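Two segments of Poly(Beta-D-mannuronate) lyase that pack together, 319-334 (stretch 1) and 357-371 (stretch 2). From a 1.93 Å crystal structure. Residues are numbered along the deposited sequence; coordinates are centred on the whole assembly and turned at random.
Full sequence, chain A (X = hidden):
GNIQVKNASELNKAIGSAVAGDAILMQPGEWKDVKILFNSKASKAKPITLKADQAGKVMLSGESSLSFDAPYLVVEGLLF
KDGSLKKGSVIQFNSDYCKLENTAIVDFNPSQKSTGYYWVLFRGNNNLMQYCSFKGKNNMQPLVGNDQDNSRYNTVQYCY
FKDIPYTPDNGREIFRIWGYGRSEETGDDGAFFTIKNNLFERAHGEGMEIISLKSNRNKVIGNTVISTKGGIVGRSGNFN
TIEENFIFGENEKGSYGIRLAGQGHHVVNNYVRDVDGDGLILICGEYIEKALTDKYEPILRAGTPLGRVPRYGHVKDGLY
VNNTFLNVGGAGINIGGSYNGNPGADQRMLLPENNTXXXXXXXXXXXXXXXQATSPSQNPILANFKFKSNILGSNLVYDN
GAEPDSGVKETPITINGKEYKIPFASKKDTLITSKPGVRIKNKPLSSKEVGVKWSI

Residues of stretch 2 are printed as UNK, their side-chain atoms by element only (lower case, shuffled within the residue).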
# COMPACT_ATOMS: atom_id res chain seq x y z
N LEU A 319 -13.11 -13.67 2.82
CA LEU A 319 -13.98 -13.24 3.92
C LEU A 319 -14.17 -11.74 3.82
O LEU A 319 -13.22 -10.97 4.00
CB LEU A 319 -13.38 -13.63 5.27
CG LEU A 319 -14.31 -13.57 6.49
CD1 LEU A 319 -15.31 -14.74 6.47
CD2 LEU A 319 -13.49 -13.57 7.78
N TYR A 320 -15.40 -11.30 3.56
CA TYR A 320 -15.73 -9.88 3.37
C TYR A 320 -16.86 -9.53 4.34
O TYR A 320 -18.01 -9.46 3.92
CB TYR A 320 -16.12 -9.61 1.89
CG TYR A 320 -15.00 -9.97 0.93
CD1 TYR A 320 -13.95 -9.08 0.70
CD2 TYR A 320 -14.95 -11.21 0.30
CE1 TYR A 320 -12.90 -9.41 -0.17
CE2 TYR A 320 -13.90 -11.55 -0.57
CZ TYR A 320 -12.88 -10.65 -0.78
OH TYR A 320 -11.84 -10.97 -1.64
N VAL A 321 -16.52 -9.32 5.63
CA VAL A 321 -17.50 -9.35 6.72
C VAL A 321 -17.33 -8.14 7.62
O VAL A 321 -16.23 -7.60 7.79
CB VAL A 321 -17.36 -10.66 7.55
CG1 VAL A 321 -18.40 -10.73 8.65
CG2 VAL A 321 -17.57 -11.87 6.67
N ASN A 322 -18.45 -7.69 8.20
CA ASN A 322 -18.44 -6.67 9.25
C ASN A 322 -17.75 -5.39 8.80
O ASN A 322 -16.99 -4.78 9.56
CB ASN A 322 -17.78 -7.18 10.52
CG ASN A 322 -18.63 -8.22 11.21
OD1 ASN A 322 -18.22 -9.36 11.36
ND2 ASN A 322 -19.82 -7.81 11.64
N ASN A 323 -18.00 -4.98 7.56
CA ASN A 323 -17.54 -3.70 7.06
C ASN A 323 -18.71 -2.72 6.99
O ASN A 323 -19.88 -3.12 6.99
CB ASN A 323 -16.89 -3.84 5.68
CG ASN A 323 -15.70 -4.80 5.68
OD1 ASN A 323 -14.61 -4.46 6.14
ND2 ASN A 323 -15.91 -6.01 5.14
N THR A 324 -18.38 -1.44 6.90
CA THR A 324 -19.39 -0.40 6.76
C THR A 324 -19.03 0.47 5.56
O THR A 324 -17.90 0.96 5.48
CB THR A 324 -19.49 0.43 8.04
OG1 THR A 324 -19.89 -0.44 9.10
CG2 THR A 324 -20.48 1.56 7.90
N PHE A 325 -19.98 0.62 4.64
CA PHE A 325 -19.82 1.44 3.43
C PHE A 325 -20.97 2.45 3.36
O PHE A 325 -22.05 2.12 2.87
CB PHE A 325 -19.79 0.57 2.17
CG PHE A 325 -18.85 -0.60 2.25
CD1 PHE A 325 -17.47 -0.42 2.11
CD2 PHE A 325 -19.33 -1.88 2.45
CE1 PHE A 325 -16.58 -1.51 2.18
CE2 PHE A 325 -18.45 -2.97 2.54
CZ PHE A 325 -17.08 -2.78 2.41
N LEU A 326 -20.74 3.69 3.76
CA LEU A 326 -21.85 4.64 3.86
C LEU A 326 -21.68 5.81 2.91
O LEU A 326 -20.57 6.33 2.74
CB LEU A 326 -22.02 5.15 5.29
CG LEU A 326 -22.48 4.09 6.30
CD1 LEU A 326 -22.22 4.57 7.73
CD2 LEU A 326 -23.92 3.70 6.08
N ASN A 327 -22.78 6.23 2.29
CA ASN A 327 -22.80 7.46 1.48
C ASN A 327 -21.80 7.38 0.34
O ASN A 327 -21.12 8.35 0.01
CB ASN A 327 -22.56 8.69 2.37
CG ASN A 327 -22.82 10.02 1.66
OD1 ASN A 327 -23.71 10.14 0.81
ND2 ASN A 327 -22.04 11.03 2.02
N VAL A 328 -21.69 6.19 -0.30
CA VAL A 328 -20.75 6.01 -1.40
C VAL A 328 -21.40 6.45 -2.70
O VAL A 328 -22.61 6.27 -2.90
CB VAL A 328 -20.24 4.55 -1.48
CG1 VAL A 328 -19.52 4.19 -0.20
CG2 VAL A 328 -21.35 3.56 -1.75
N GLY A 329 -20.60 7.04 -3.59
CA GLY A 329 -21.14 7.51 -4.86
C GLY A 329 -21.32 6.44 -5.91
O GLY A 329 -22.00 6.70 -6.91
N GLY A 330 -20.73 5.27 -5.72
CA GLY A 330 -20.89 4.16 -6.65
C GLY A 330 -21.71 3.05 -6.02
O GLY A 330 -22.67 3.33 -5.29
N ALA A 331 -21.36 1.80 -6.28
CA ALA A 331 -22.04 0.68 -5.65
C ALA A 331 -21.45 0.45 -4.26
O ALA A 331 -20.30 0.78 -3.99
CB ALA A 331 -21.90 -0.59 -6.51
N GLY A 332 -22.25 -0.11 -3.36
CA GLY A 332 -21.71 -0.41 -2.05
C GLY A 332 -20.71 -1.55 -2.14
O GLY A 332 -19.53 -1.41 -1.79
N ILE A 333 -21.18 -2.69 -2.61
CA ILE A 333 -20.34 -3.84 -2.88
C ILE A 333 -20.58 -4.23 -4.32
O ILE A 333 -21.72 -4.50 -4.72
CB ILE A 333 -20.61 -5.01 -1.92
CG1 ILE A 333 -20.45 -4.53 -0.47
CG2 ILE A 333 -19.69 -6.19 -2.24
CD1 ILE A 333 -20.64 -5.60 0.62
N ASN A 334 -19.52 -4.22 -5.12
CA ASN A 334 -19.58 -4.58 -6.53
C ASN A 334 -18.98 -5.98 -6.65
O ASN A 334 -17.76 -6.15 -6.58
CB ASN A 334 -18.84 -3.53 -7.35
CG ASN A 334 -18.87 -3.81 -8.85
OD1 ASN A 334 -19.56 -4.70 -9.33
ND2 ASN A 334 -18.12 -3.02 -9.60
N UNK A 357 -19.76 -12.83 2.09
CA UNK A 357 -20.04 -11.40 2.02
C UNK A 357 -21.24 -11.12 2.91
O UNK A 357 -22.38 -11.09 2.42
c UNK A 357 -19.59 -11.49 -1.87
c UNK A 357 -19.26 -11.59 -0.37
c UNK A 357 -20.32 -10.97 0.57
c UNK A 357 -20.40 -9.42 0.46
N UNK A 358 -21.02 -10.96 4.22
CA UNK A 358 -22.11 -10.90 5.19
C UNK A 358 -21.84 -9.84 6.25
O UNK A 358 -20.70 -9.41 6.44
o UNK A 358 -21.17 -12.53 6.71
c UNK A 358 -22.33 -12.22 5.93
c UNK A 358 -22.61 -13.36 4.98
N UNK A 359 -22.90 -9.45 6.96
CA UNK A 359 -22.80 -8.56 8.11
C UNK A 359 -22.16 -7.22 7.75
O UNK A 359 -21.45 -6.61 8.55
c UNK A 359 -23.63 -10.68 10.75
n UNK A 359 -23.97 -12.01 10.74
c UNK A 359 -23.33 -12.61 9.76
c UNK A 359 -22.75 -10.48 9.74
c UNK A 359 -22.06 -9.24 9.26
n UNK A 359 -22.59 -11.71 9.13
N UNK A 360 -22.48 -6.71 6.57
CA UNK A 360 -22.01 -5.41 6.12
C UNK A 360 -23.13 -4.39 6.21
O UNK A 360 -24.30 -4.73 6.04
o UNK A 360 -19.21 -6.14 5.06
n UNK A 360 -20.51 -7.61 3.95
c UNK A 360 -20.30 -6.45 4.56
c UNK A 360 -21.50 -5.51 4.68
N UNK A 361 -22.76 -3.14 6.47
CA UNK A 361 -23.69 -2.00 6.47
C UNK A 361 -23.38 -1.16 5.25
O UNK A 361 -22.20 -0.89 4.97
c UNK A 361 -24.20 -1.92 8.93
c UNK A 361 -23.56 -1.17 7.76
c UNK A 361 -24.17 0.24 7.57
c UNK A 361 -24.08 -1.17 10.24
N UNK A 362 -24.42 -0.75 4.50
CA UNK A 362 -24.25 -0.06 3.22
C UNK A 362 -25.29 1.05 3.07
O UNK A 362 -26.48 0.87 3.39
c UNK A 362 -24.37 -1.01 2.01
c UNK A 362 -24.06 -0.28 0.72
c UNK A 362 -23.47 -2.25 2.14
c UNK A 362 -24.10 -3.49 1.53
N UNK A 363 -24.85 2.18 2.51
CA UNK A 363 -25.76 3.15 1.91
C UNK A 363 -25.04 3.80 0.74
O UNK A 363 -23.81 3.92 0.74
o UNK A 363 -25.32 5.26 3.08
c UNK A 363 -26.23 4.18 2.95
N UNK A 364 -25.82 4.15 -0.30
CA UNK A 364 -25.31 4.73 -1.54
C UNK A 364 -26.05 6.04 -1.80
O UNK A 364 -27.21 6.20 -1.42
c UNK A 364 -25.48 3.78 -2.76
c UNK A 364 -24.95 2.37 -2.48
o UNK A 364 -26.87 3.71 -3.16
N UNK A 365 -25.35 6.96 -2.47
CA UNK A 365 -25.94 8.27 -2.78
C UNK A 365 -27.15 8.15 -3.69
O UNK A 365 -28.12 8.91 -3.56
n UNK A 365 -20.73 10.41 -1.83
c UNK A 365 -22.84 10.59 -3.18
c UNK A 365 -24.89 9.18 -3.43
c UNK A 365 -23.81 9.66 -2.48
c UNK A 365 -21.89 11.28 -2.19
N UNK A 366 -27.11 7.22 -4.64
CA UNK A 366 -28.21 7.00 -5.57
C UNK A 366 -29.39 6.27 -4.94
O UNK A 366 -30.50 6.30 -5.49
o UNK A 366 -27.38 4.86 -6.31
c UNK A 366 -27.72 6.17 -6.75
N UNK A 367 -29.19 5.60 -3.81
CA UNK A 367 -30.21 4.71 -3.29
C UNK A 367 -30.42 3.46 -4.13
O UNK A 367 -31.47 2.82 -4.02
N UNK A 368 -29.47 3.14 -5.00
CA UNK A 368 -29.43 1.89 -5.76
C UNK A 368 -28.05 1.26 -5.63
O UNK A 368 -27.08 1.91 -5.24
c UNK A 368 -29.73 2.12 -7.24
c UNK A 368 -31.02 2.85 -7.50
n UNK A 368 -32.95 2.84 -10.72
c UNK A 368 -32.68 3.24 -9.30
c UNK A 368 -31.21 3.07 -8.98
N UNK A 369 -27.99 -0.02 -5.98
CA UNK A 369 -26.72 -0.76 -6.10
C UNK A 369 -25.93 -0.80 -4.80
O UNK A 369 -24.70 -0.74 -4.81
n UNK A 369 -26.54 0.97 -9.22
c UNK A 369 -25.85 -0.21 -7.23
c UNK A 369 -26.57 -0.18 -8.56
o UNK A 369 -27.14 -1.19 -9.00
N UNK A 370 -26.62 -0.95 -3.66
CA UNK A 370 -25.90 -1.27 -2.43
C UNK A 370 -25.07 -2.54 -2.59
O UNK A 370 -23.90 -2.59 -2.21
c UNK A 370 -26.88 -1.42 -1.26
N UNK A 371 -25.68 -3.58 -3.14
CA UNK A 371 -24.95 -4.75 -3.61
C UNK A 371 -25.27 -4.91 -5.09
O UNK A 371 -26.44 -4.93 -5.48
c UNK A 371 -25.03 -5.76 -1.32
c UNK A 371 -25.10 -6.97 -0.49
c UNK A 371 -25.31 -6.01 -2.80
c UNK A 371 -24.50 -7.19 -3.30
O HOH W 1 -24.46 5.82 -5.46

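Position 357 carries four carbons, forked at the first, with one arm two carbons long; the short arm of the fork lies 3.8 Å from CD1 of Ile333. This is Ile357, and a branched apolar chain suits this buried face. Position 358 has one carbon bearing an oxygen and a carbon, the oxygen 3.7 Å from CG2 of Val321. It is Thr358, whose hydroxyl is at home where the residue is partly exposed. At 359 a carbon, 4.0 Å from CG1 of Val321, leads to a five-membered ring of three carbons and two nitrogens, which is His359. Its ring nitrogen ND1 can pair with OG1 of Thr358, sharing a 2.9 Å hydrogen bond.

Position 360 has two carbons, the second carrying an oxygen and a nitrogen. The nitrogen lies 3.1 Å from O of Tyr320 and the oxygen 3.0 Å from N of Asn323. One end donates and the other accepts, as the amide of Asn360 can.

Position 361 repeats the forked four-carbon pattern, its short arm 3.8 Å from CD2 of Leu326: Ile361. At 362 the same pattern has the first carbon of its long arm at the edge of the Phe325 ring, 4.2 Å from CD2; this is Ile362. At 363 a single carbon bears an oxygen 2.8 Å from N of Asn327, so Ser363. Its OG accepts from that amide where the chain turns a corner.

Position 364 has one carbon with an oxygen and a carbon, the latter 3.9 Å from CG2 of Val328. It is Thr364, whose OG1 donates to the backbone O of position 368 at 2.8 Å. At position 365, four carbons in a row end in a nitrogen 2.8 Å from O of Asn327; this is Lys365, long enough for NZ to make that hydrogen bond. Position 366, one carbon and one oxygen, is Ser366, exposed and without contact to stretch 1. Position 367 has no side chain; Gly367 suits its positive phi. Position 368 again has four carbons in a row and a nitrogen, without contact to stretch 1: exposed Lys368.

Position 369 has two carbons ending in oxygen and nitrogen, and its backbone O accepts from N of Gly332 at 2.9 Å. It is Asn369, a type that tolerates positive phi (59°). The lone carbon at 370 points away, while the backbone O accepts from N of Ile333 at 2.8 Å; small Ala370 suffices. The forked four carbons at 371, paired with Ile333, mark Ile371, beta-branched as suits a strand.

The contact is a parallel ladder, firm where N of Phe325 meets O of Ile361 (2.7 Å) and N of Ser363 meets O of Phe325 (2.8 Å). A bulge then shifts the register, and loops lead to a second ladder. Ile333 packs against Ile357 and Ile362, joining the two ladders through an apolar face.

Stretch 2 357-371: ITHNIISTKSGKNAI
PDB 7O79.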